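Local coordinates for glycosyl hydrolase, family 38 (Enterococcus faecalis, PDB 5KBP), which probably hydrolyses alpha-mannosidic linkages in carbohydrates, at residues K558-G566 with E579-N587; F660-D671 with Q769-L780. All blocks are in the same frame, centred on the assembly; numbering follows the deposited sequence.

Contact 1 of 2, residues K558-G566 with E579-N587; sequences KLLTFEDTG and EDQGITTEN. With SO4 (sulfate ion), chain K.
Phe-562 and Thr-585 meet through both backbone and side chain, and they anchor the tight part of this contact. Thr-585 OG1 sits between its own backbone N and carbonyl carbon (chi1 60°), which sets it 3.1 Å from Phe-562 N as acceptor; its CG2 branch is thereby turned to Phe-562 CB at 3.8 Å. Phe-562 O is gripped twice, by Thr-585 N at 3.1 Å and by Thr-584 OG1 at 3.2 Å, the hydroxyl coming in tilted from the carbonyl plane. The same Thr-584 oxygen accepts from Glu-586 N, an ST turn that bends the chain beyond the bridge. Next along, Asp-564 and Ile-583 form a hydrogen-bonded antiparallel pair; Asp-564 N reaches Ile-583 O at 2.8 Å in an almost straight bond (175°). The Asp-564 carboxylate is engaged elsewhere, by His-672 and Arg-637.

Asp-580 secures the far end. Its OD2 takes Gly-566 N at 2.6 Å on the syn side, 32° out of the carboxylate plane, while OD1 accepts from Gly-582 N from above that plane and closes an Asx turn. One carboxylate thus links the turn to the strand.

The solvent side is much looser. Lys-558, an extended chain, brings NZ only to 3.9 Å from Glu-586 OE2, a long salt bridge between exposed residues, and the same NZ, as an ammonium group, also donates to O4 of a sulfate, probably from the crystallisation liquor, at 2.9 Å.

With strand 672-679 hydrogen-bonded along the other edge of 561-566, and Phe-562 and Ile-583 packed on strand 601-613, the short 583-584 strand extends one antiparallel sheet of a beta-sandwich, consistent with the galactose-mutarotase-like C-terminal domain of family 38 mannosidases.

Contact 2 of 2, residues F660-D671 with Q769-L780; sequences FFETTINNQIKD and QCQGEYTFKYGL
Phe-661 and Tyr-778 form a hydrogen-bonded antiparallel pair whose side chains cross at about a right angle. From its root, Phe-661 CB lies over one face of the Tyr-778 ring, 3.7 Å from the centroid, a CH-pi contact offset toward the rim. Phe-661 CG follows at 3.8 Å from Tyr-778 CE2. Phe-661 CD2 then divides its contacts between Tyr-778 CD2, at 3.6 Å, and Gly-779 CA. Farther out, Phe-661 CE2 reaches Leu-780 CB at 3.7 Å, with that carbon at the ring edge, and CZ at the tip also ends near it. The two ring planes meet obliquely, 39° apart.

Eight consecutive antiparallel bridges, from Phe-660/Gly-779 to Asn-667/Gly-772, identify these as neighbouring strands in a large antiparallel sheet, one layer of a beta-sandwich; the face bearing Phe-661, Thr-663 and Tyr-778 packs against strand 555-566.

Tyr-778 has its ring between backbone N and carbonyl carbon (chi1 55°), and its OH comes to 2.5 Å from Thr-663 OG1, a short hydrogen bond. Thr-663 OG1 also bonds Thr-648.

Beyond the strands, bent Gln-769 pairs with Asp-671 twice: OE1 accepts from Asp-671 N at 2.8 Å, and NE2 donates almost straight (174°) to Asp-671 OD1 at 2.9 Å. Gln-771 NE2 bridges the carbonyls of Ile-669 and Gln-769.

Read from the N terminus, contact 1 comes first: residues 558-566 run out, a twelve-residue loop without helix or strand follows, and 579-587 returns alongside. Contact 2 opens only afterwards and closes a far larger excursion of 97 residues, 44 of them in strands. The two are therefore in series, neither nested nor crossed. Strand 672-679, within the second excursion, pairs with 555-566, so the chain passes from one sheet to the other on its way. The centres of the two contacts lie about 15 Å apart, but their side chains touch directly: Leu-560 and Phe-562 pack on Tyr-778, and Leu-559 on Leu-780, joining the two sheets face to face.

Contact 1 of 2, residues K558-G566 with E579-N587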
loop_
_atom_site.group_PDB
_atom_site.type_symbol
_atom_site.label_atom_id
_atom_site.label_comp_id
_atom_site.label_asym_id
_atom_site.label_seq_id
_atom_site.Cartn_x
_atom_site.Cartn_y
_atom_site.Cartn_z
ATOM N N LYS A 558 -26.951 -15.649 30.829
ATOM C CA LYS A 558 -25.515 -15.375 30.815
ATOM C C LYS A 558 -24.966 -15.193 29.403
ATOM O O LYS A 558 -23.779 -15.432 29.156
ATOM C CB LYS A 558 -24.733 -16.467 31.554
ATOM C CG LYS A 558 -25.132 -16.622 33.012
ATOM C CD LYS A 558 -24.363 -17.746 33.680
ATOM C CE LYS A 558 -24.774 -17.898 35.132
ATOM N NZ LYS A 558 -24.048 -18.999 35.818
ATOM N N LEU A 559 -25.805 -14.762 28.468
ATOM C CA LEU A 559 -25.356 -14.504 27.111
ATOM C C LEU A 559 -24.604 -13.179 27.041
ATOM O O LEU A 559 -24.811 -12.279 27.862
ATOM C CB LEU A 559 -26.543 -14.489 26.150
ATOM C CG LEU A 559 -27.343 -15.791 26.053
ATOM C CD1 LEU A 559 -28.581 -15.603 25.190
ATOM C CD2 LEU A 559 -26.470 -16.906 25.504
ATOM N N LEU A 560 -23.725 -13.070 26.043
ATOM C CA LEU A 560 -22.889 -11.885 25.835
ATOM C C LEU A 560 -21.978 -11.640 27.040
ATOM O O LEU A 560 -21.939 -10.548 27.612
ATOM C CB LEU A 560 -23.744 -10.650 25.525
ATOM C CG LEU A 560 -23.040 -9.446 24.894
ATOM C CD1 LEU A 560 -22.618 -9.764 23.468
ATOM C CD2 LEU A 560 -23.927 -8.209 24.941
ATOM N N THR A 561 -21.243 -12.678 27.427
ATOM C CA THR A 561 -20.244 -12.588 28.483
ATOM C C THR A 561 -18.858 -12.548 27.852
ATOM O O THR A 561 -18.544 -13.370 26.985
ATOM C CB THR A 561 -20.355 -13.768 29.451
ATOM O OG1 THR A 561 -21.607 -13.703 30.146
ATOM C CG2 THR A 561 -19.219 -13.742 30.465
ATOM N N PHE A 562 -18.039 -11.595 28.284
ATOM C CA PHE A 562 -16.711 -11.394 27.722
ATOM C C PHE A 562 -15.656 -12.068 28.589
ATOM O O PHE A 562 -15.750 -12.065 29.820
ATOM C CB PHE A 562 -16.408 -9.902 27.573
ATOM C CG PHE A 562 -17.328 -9.196 26.619
ATOM C CD1 PHE A 562 -17.129 -9.291 25.251
ATOM C CD2 PHE A 562 -18.396 -8.450 27.086
ATOM C CE1 PHE A 562 -17.977 -8.649 24.368
ATOM C CE2 PHE A 562 -19.246 -7.805 26.207
ATOM C CZ PHE A 562 -19.036 -7.905 24.846
ATOM N N GLU A 563 -14.651 -12.646 27.933
ATOM C CA GLU A 563 -13.607 -13.405 28.605
ATOM C C GLU A 563 -12.266 -13.071 27.973
ATOM O O GLU A 563 -12.110 -13.177 26.753
ATOM C CB GLU A 563 -13.873 -14.911 28.508
ATOM C CG GLU A 563 -12.788 -15.784 29.113
ATOM C CD GLU A 563 -12.811 -17.197 28.564
ATOM O OE1 GLU A 563 -12.283 -17.412 27.452
ATOM O OE2 GLU A 563 -13.366 -18.089 29.238
ATOM N N ASP A 564 -11.304 -12.673 28.800
ATOM C CA ASP A 564 -9.960 -12.349 28.342
ATOM C C ASP A 564 -8.957 -13.244 29.053
ATOM O O ASP A 564 -8.994 -13.378 30.281
ATOM C CB ASP A 564 -9.623 -10.877 28.592
ATOM C CG ASP A 564 -8.248 -10.501 28.071
ATOM O OD1 ASP A 564 -8.136 -10.165 26.873
ATOM O OD2 ASP A 564 -7.279 -10.543 28.857
ATOM N N THR A 565 -8.073 -13.863 28.275
ATOM C CA THR A 565 -6.989 -14.675 28.803
ATOM C C THR A 565 -5.687 -14.255 28.138
ATOM O O THR A 565 -5.683 -13.573 27.111
ATOM C CB THR A 565 -7.222 -16.178 28.570
ATOM O OG1 THR A 565 -7.101 -16.470 27.173
ATOM C CG2 THR A 565 -8.605 -16.592 29.049
ATOM N N GLY A 566 -4.578 -14.676 28.738
ATOM C CA GLY A 566 -3.286 -14.432 28.137
ATOM C C GLY A 566 -3.042 -15.317 26.930
ATOM O O GLY A 566 -3.686 -16.346 26.728
ATOM N N GLU A 579 -0.415 -20.570 34.280
ATOM C CA GLU A 579 -1.053 -20.133 35.514
ATOM C C GLU A 579 -2.262 -19.237 35.282
ATOM O O GLU A 579 -2.976 -18.926 36.241
ATOM C CB GLU A 579 -0.044 -19.401 36.410
ATOM C CG GLU A 579 1.288 -20.118 36.567
ATOM C CD GLU A 579 1.136 -21.560 37.014
ATOM O OE1 GLU A 579 0.269 -21.836 37.869
ATOM O OE2 GLU A 579 1.886 -22.420 36.507
ATOM N N ASP A 580 -2.508 -18.821 34.043
ATOM C CA ASP A 580 -3.623 -17.929 33.757
ATOM C C ASP A 580 -4.942 -18.688 33.832
ATOM O O ASP A 580 -5.109 -19.735 33.197
ATOM C CB ASP A 580 -3.449 -17.296 32.378
ATOM C CG ASP A 580 -4.574 -16.342 32.027
ATOM O OD1 ASP A 580 -5.188 -15.775 32.956
ATOM O OD2 ASP A 580 -4.842 -16.155 30.822
ATOM N N GLN A 581 -5.882 -18.154 34.612
ATOM C CA GLN A 581 -7.202 -18.746 34.772
ATOM C C GLN A 581 -8.308 -17.868 34.197
ATOM O O GLN A 581 -9.491 -18.161 34.403
ATOM C CB GLN A 581 -7.467 -19.046 36.249
ATOM C CG GLN A 581 -6.598 -20.168 36.802
ATOM C CD GLN A 581 -6.562 -20.195 38.316
ATOM O OE1 GLN A 581 -6.361 -19.165 38.961
ATOM N NE2 GLN A 581 -6.756 -21.375 38.892
ATOM N N GLY A 582 -7.952 -16.803 33.488
ATOM C CA GLY A 582 -8.918 -16.002 32.769
ATOM C C GLY A 582 -9.479 -14.855 33.594
ATOM O O GLY A 582 -9.389 -14.821 34.821
ATOM N N ILE A 583 -10.065 -13.894 32.884
ATOM C CA ILE A 583 -10.752 -12.756 33.484
ATOM C C ILE A 583 -12.057 -12.553 32.727
ATOM O O ILE A 583 -12.052 -12.419 31.499
ATOM C CB ILE A 583 -9.897 -11.474 33.445
ATOM C CG1 ILE A 583 -8.645 -11.633 34.311
ATOM C CG2 ILE A 583 -10.711 -10.280 33.904
ATOM C CD1 ILE A 583 -7.706 -10.449 34.249
ATOM N N THR A 584 -13.171 -12.534 33.453
ATOM C CA THR A 584 -14.490 -12.471 32.845
ATOM C C THR A 584 -15.261 -11.263 33.361
ATOM O O THR A 584 -14.934 -10.683 34.400
ATOM C CB THR A 584 -15.293 -13.749 33.123
ATOM O OG1 THR A 584 -16.534 -13.698 32.413
ATOM C CG2 THR A 584 -15.575 -13.887 34.613
ATOM N N THR A 585 -16.297 -10.890 32.614
ATOM C CA THR A 585 -17.208 -9.828 33.013
ATOM C C THR A 585 -18.403 -10.351 33.801
ATOM O O THR A 585 -19.336 -9.586 34.063
ATOM C CB THR A 585 -17.700 -9.057 31.786
ATOM O OG1 THR A 585 -18.383 -9.949 30.899
ATOM C CG2 THR A 585 -16.530 -8.417 31.052
ATOM N N GLU A 586 -18.393 -11.632 34.183
ATOM C CA GLU A 586 -19.522 -12.208 34.907
ATOM C C GLU A 586 -19.721 -11.544 36.264
ATOM O O GLU A 586 -20.852 -11.466 36.758
ATOM C CB GLU A 586 -19.318 -13.714 35.085
ATOM C CG GLU A 586 -20.500 -14.428 35.726
ATOM C CD GLU A 586 -20.145 -15.813 36.230
ATOM O OE1 GLU A 586 -18.940 -16.128 36.314
ATOM O OE2 GLU A 586 -21.074 -16.584 36.547
ATOM N N ASN A 587 -18.644 -11.064 36.879
ATOM C CA ASN A 587 -18.738 -10.408 38.176
ATOM C C ASN A 587 -18.320 -8.947 38.068
ATOM O O ASN A 587 -17.363 -8.517 38.720
ATOM C CB ASN A 587 -17.877 -11.143 39.203
HETATM S S SO4 K . -26.953 -20.122 37.681
HETATM O O1 SO4 K . -27.541 -19.976 36.352
HETATM O O2 SO4 K . -26.821 -18.807 38.302
HETATM O O3 SO4 K . -27.816 -20.964 38.504
HETATM O O4 SO4 K . -25.636 -20.740 37.565
#

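Contact 2 of 2, residues F660-D671 with Q769-L780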
loop_
_atom_site.group_PDB
_atom_site.type_symbol
_atom_site.label_atom_id
_atom_site.label_comp_id
_atom_site.label_asym_id
_atom_site.label_seq_id
_atom_site.Cartn_x
_atom_site.Cartn_y
_atom_site.Cartn_z
ATOM N N PHE A 660 -28.823 -7.758 17.364
ATOM C CA PHE A 660 -27.548 -7.304 16.828
ATOM C C PHE A 660 -26.653 -6.756 17.933
ATOM O O PHE A 660 -27.125 -6.104 18.869
ATOM C CB PHE A 660 -27.770 -6.233 15.759
ATOM C CG PHE A 660 -28.428 -6.751 14.512
ATOM C CD1 PHE A 660 -29.809 -6.821 14.418
ATOM C CD2 PHE A 660 -27.667 -7.166 13.433
ATOM C CE1 PHE A 660 -30.416 -7.296 13.269
ATOM C CE2 PHE A 660 -28.267 -7.641 12.284
ATOM C CZ PHE A 660 -29.643 -7.707 12.201
ATOM N N PHE A 661 -25.354 -7.022 17.811
ATOM C CA PHE A 661 -24.357 -6.548 18.758
ATOM C C PHE A 661 -23.269 -5.775 18.026
ATOM O O PHE A 661 -22.931 -6.081 16.879
ATOM C CB PHE A 661 -23.724 -7.708 19.535
ATOM C CG PHE A 661 -24.723 -8.632 20.162
ATOM C CD1 PHE A 661 -25.559 -8.185 21.171
ATOM C CD2 PHE A 661 -24.822 -9.951 19.751
ATOM C CE1 PHE A 661 -26.480 -9.035 21.753
ATOM C CE2 PHE A 661 -25.740 -10.805 20.329
ATOM C CZ PHE A 661 -26.570 -10.347 21.333
ATOM N N GLU A 662 -22.719 -4.770 18.706
ATOM C CA GLU A 662 -21.621 -3.968 18.168
ATOM C C GLU A 662 -20.705 -3.613 19.334
ATOM O O GLU A 662 -20.987 -2.679 20.090
ATOM C CB GLU A 662 -22.137 -2.719 17.463
ATOM C CG GLU A 662 -21.333 -2.330 16.232
ATOM C CD GLU A 662 -21.870 -1.092 15.544
ATOM O OE1 GLU A 662 -21.389 0.019 15.854
ATOM O OE2 GLU A 662 -22.776 -1.227 14.697
ATOM N N THR A 663 -19.617 -4.363 19.480
ATOM C CA THR A 663 -18.674 -4.176 20.575
ATOM C C THR A 663 -17.478 -3.367 20.091
ATOM O O THR A 663 -16.882 -3.691 19.059
ATOM C CB THR A 663 -18.210 -5.525 21.129
ATOM O OG1 THR A 663 -19.336 -6.252 21.638
ATOM C CG2 THR A 663 -17.194 -5.324 22.241
ATOM N N THR A 664 -17.135 -2.317 20.833
ATOM C CA THR A 664 -16.011 -1.451 20.505
ATOM C C THR A 664 -15.041 -1.393 21.676
ATOM O O THR A 664 -15.454 -1.259 22.832
ATOM C CB THR A 664 -16.475 -0.032 20.155
ATOM O OG1 THR A 664 -17.203 0.521 21.259
ATOM C CG2 THR A 664 -17.365 -0.049 18.925
ATOM N N ILE A 665 -13.746 -1.498 21.371
ATOM C CA ILE A 665 -12.689 -1.428 22.373
ATOM C C ILE A 665 -11.559 -0.559 21.839
ATOM O O ILE A 665 -11.412 -0.358 20.631
ATOM C CB ILE A 665 -12.135 -2.821 22.758
ATOM C CG1 ILE A 665 -11.440 -3.469 21.558
ATOM C CG2 ILE A 665 -13.239 -3.724 23.291
ATOM C CD1 ILE A 665 -10.693 -4.744 21.890
ATOM N N ASN A 666 -10.755 -0.041 22.764
ATOM C CA ASN A 666 -9.500 0.635 22.446
ATOM C C ASN A 666 -8.378 -0.249 22.983
ATOM O O ASN A 666 -7.875 -0.055 24.091
ATOM C CB ASN A 666 -9.454 2.043 23.040
ATOM C CG ASN A 666 -8.170 2.773 22.702
ATOM O OD1 ASN A 666 -7.507 2.458 21.714
ATOM N ND2 ASN A 666 -7.814 3.753 23.522
ATOM N N ASN A 667 -7.989 -1.234 22.180
ATOM C CA ASN A 667 -7.070 -2.278 22.621
ATOM C C ASN A 667 -5.683 -1.689 22.836
ATOM O O ASN A 667 -4.941 -1.440 21.883
ATOM C CB ASN A 667 -7.036 -3.412 21.603
ATOM C CG ASN A 667 -6.185 -4.575 22.060
ATOM O OD1 ASN A 667 -5.325 -5.060 21.324
ATOM N ND2 ASN A 667 -6.408 -5.022 23.288
ATOM N N GLN A 668 -5.331 -1.454 24.099
ATOM C CA GLN A 668 -3.978 -1.083 24.489
ATOM C C GLN A 668 -3.314 -2.197 25.294
ATOM O O GLN A 668 -2.409 -1.948 26.092
ATOM C CB GLN A 668 -3.984 0.226 25.277
ATOM C CG GLN A 668 -4.502 1.415 24.484
ATOM C CD GLN A 668 -3.675 1.696 23.242
ATOM O OE1 GLN A 668 -2.459 1.514 23.238
ATOM N NE2 GLN A 668 -4.337 2.137 22.177
ATOM N N ILE A 669 -3.765 -3.431 25.084
ATOM C CA ILE A 669 -3.298 -4.599 25.817
ATOM C C ILE A 669 -2.602 -5.531 24.837
ATOM O O ILE A 669 -3.032 -5.669 23.685
ATOM C CB ILE A 669 -4.465 -5.314 26.530
ATOM C CG1 ILE A 669 -5.166 -4.356 27.496
ATOM C CG2 ILE A 669 -3.984 -6.553 27.265
ATOM C CD1 ILE A 669 -4.256 -3.787 28.565
ATOM N N LYS A 670 -1.527 -6.168 25.291
ATOM C CA LYS A 670 -0.741 -7.071 24.465
ATOM C C LYS A 670 -0.790 -8.486 25.028
ATOM O O LYS A 670 -1.086 -8.702 26.206
ATOM C CB LYS A 670 0.716 -6.602 24.369
ATOM C CG LYS A 670 0.878 -5.219 23.766
ATOM C CD LYS A 670 2.327 -4.762 23.815
ATOM C CE LYS A 670 2.485 -3.349 23.270
ATOM N NZ LYS A 670 3.888 -2.855 23.377
ATOM N N ASP A 671 -0.499 -9.452 24.152
ATOM C CA ASP A 671 -0.340 -10.858 24.531
ATOM C C ASP A 671 -1.595 -11.412 25.205
ATOM O O ASP A 671 -1.540 -11.997 26.288
ATOM C CB ASP A 671 0.886 -11.042 25.431
ATOM C CG ASP A 671 2.171 -10.587 24.767
ATOM O OD1 ASP A 671 2.374 -10.904 23.577
ATOM O OD2 ASP A 671 2.977 -9.908 25.438
ATOM N N GLN A 769 -0.008 -7.279 17.643
ATOM C CA GLN A 769 -0.686 -7.039 18.910
ATOM C C GLN A 769 -2.008 -6.304 18.733
ATOM O O GLN A 769 -2.746 -6.157 19.713
ATOM C CB GLN A 769 0.224 -6.251 19.855
ATOM C CG GLN A 769 1.513 -6.965 20.237
ATOM C CD GLN A 769 1.300 -8.094 21.230
ATOM O OE1 GLN A 769 0.174 -8.387 21.624
ATOM N NE2 GLN A 769 2.390 -8.729 21.643
ATOM N N CYS A 770 -2.305 -5.826 17.523
ATOM C CA CYS A 770 -3.608 -5.255 17.181
ATOM C C CYS A 770 -4.000 -4.128 18.135
ATOM O O CYS A 770 -5.087 -4.121 18.717
ATOM C CB CYS A 770 -4.683 -6.342 17.151
ATOM S SG CYS A 770 -4.369 -7.660 15.963
ATOM N N GLN A 771 -3.099 -3.166 18.293
ATOM C CA GLN A 771 -3.362 -2.024 19.154
ATOM C C GLN A 771 -4.217 -0.994 18.425
ATOM O O GLN A 771 -4.007 -0.718 17.241
ATOM C CB GLN A 771 -2.051 -1.381 19.611
ATOM C CG GLN A 771 -1.103 -2.320 20.349
ATOM C CD GLN A 771 -1.600 -2.697 21.733
ATOM O OE1 GLN A 771 -1.313 -2.013 22.716
ATOM N NE2 GLN A 771 -2.343 -3.794 21.818
ATOM N N GLY A 772 -5.191 -0.428 19.139
ATOM C CA GLY A 772 -5.970 0.669 18.614
ATOM C C GLY A 772 -7.456 0.402 18.727
ATOM O O GLY A 772 -7.897 -0.489 19.461
ATOM N N GLU A 773 -8.227 1.194 17.984
ATOM C CA GLU A 773 -9.680 1.116 18.013
ATOM C C GLU A 773 -10.177 -0.038 17.152
ATOM O O GLU A 773 -9.685 -0.263 16.042
ATOM C CB GLU A 773 -10.289 2.429 17.517
ATOM C CG GLU A 773 -9.919 3.657 18.337
ATOM C CD GLU A 773 -10.944 3.975 19.408
ATOM O OE1 GLU A 773 -10.588 4.656 20.393
ATOM O OE2 GLU A 773 -12.107 3.544 19.263
ATOM N N TYR A 774 -11.166 -0.767 17.667
ATOM C CA TYR A 774 -11.749 -1.895 16.955
ATOM C C TYR A 774 -13.246 -1.947 17.215
ATOM O O TYR A 774 -13.717 -1.602 18.302
ATOM C CB TYR A 774 -11.104 -3.226 17.368
ATOM C CG TYR A 774 -9.732 -3.444 16.775
ATOM C CD1 TYR A 774 -8.594 -2.971 17.414
ATOM C CD2 TYR A 774 -9.574 -4.118 15.572
ATOM C CE1 TYR A 774 -7.338 -3.165 16.872
ATOM C CE2 TYR A 774 -8.322 -4.318 15.022
ATOM C CZ TYR A 774 -7.209 -3.840 15.677
ATOM O OH TYR A 774 -5.960 -4.037 15.131
ATOM N N THR A 775 -13.989 -2.383 16.201
ATOM C CA THR A 775 -15.435 -2.551 16.289
ATOM C C THR A 775 -15.791 -3.923 15.742
ATOM O O THR A 775 -15.514 -4.218 14.575
ATOM C CB THR A 775 -16.175 -1.459 15.514
ATOM O OG1 THR A 775 -15.847 -0.175 16.058
ATOM C CG2 THR A 775 -17.679 -1.675 15.597
ATOM N N PHE A 776 -16.404 -4.756 16.579
ATOM C CA PHE A 776 -16.779 -6.116 16.213
ATOM C C PHE A 776 -18.292 -6.188 16.058
ATOM O O PHE A 776 -19.032 -5.869 16.994
ATOM C CB PHE A 776 -16.296 -7.116 17.263
ATOM C CG PHE A 776 -14.868 -6.912 17.679
ATOM C CD1 PHE A 776 -13.830 -7.329 16.866
ATOM C CD2 PHE A 776 -14.565 -6.297 18.883
ATOM C CE1 PHE A 776 -12.513 -7.137 17.244
ATOM C CE2 PHE A 776 -13.252 -6.104 19.269
ATOM C CZ PHE A 776 -12.224 -6.526 18.447
ATOM N N LYS A 777 -18.745 -6.607 14.878
ATOM C CA LYS A 777 -20.164 -6.726 14.568
ATOM C C LYS A 777 -20.550 -8.199 14.561
ATOM O O LYS A 777 -19.967 -8.995 13.817
ATOM C CB LYS A 777 -20.489 -6.076 13.224
ATOM C CG LYS A 777 -20.281 -4.571 13.196
ATOM C CD LYS A 777 -20.683 -3.983 11.854
ATOM C CE LYS A 777 -20.484 -2.477 11.828
ATOM N NZ LYS A 777 -20.872 -1.885 10.519
ATOM N N TYR A 778 -21.534 -8.553 15.382
ATOM C CA TYR A 778 -22.012 -9.924 15.490
ATOM C C TYR A 778 -23.449 -9.879 16.001
ATOM O O TYR A 778 -23.970 -8.815 16.344
ATOM C CB TYR A 778 -21.095 -10.760 16.391
ATOM C CG TYR A 778 -20.862 -10.189 17.776
ATOM C CD1 TYR A 778 -20.013 -9.104 17.971
ATOM C CD2 TYR A 778 -21.471 -10.749 18.890
ATOM C CE1 TYR A 778 -19.794 -8.585 19.233
ATOM C CE2 TYR A 778 -21.256 -10.236 20.157
ATOM C CZ TYR A 778 -20.416 -9.154 20.323
ATOM O OH TYR A 778 -20.196 -8.638 21.580
ATOM N N GLY A 779 -24.093 -11.044 16.040
ATOM C CA GLY A 779 -25.489 -11.076 16.437
ATOM C C GLY A 779 -25.949 -12.457 16.846
ATOM O O GLY A 779 -25.229 -13.449 16.713
ATOM N N LEU A 780 -27.184 -12.500 17.342
ATOM C CA LEU A 780 -27.788 -13.707 17.887
ATOM C C LEU A 780 -29.141 -13.937 17.231
ATOM O O LEU A 780 -29.863 -12.982 16.925
ATOM C CB LEU A 780 -27.942 -13.592 19.415
ATOM C CG LEU A 780 -28.582 -14.707 20.249
ATOM C CD1 LEU A 780 -27.979 -14.711 21.646
ATOM C CD2 LEU A 780 -30.094 -14.534 20.337
#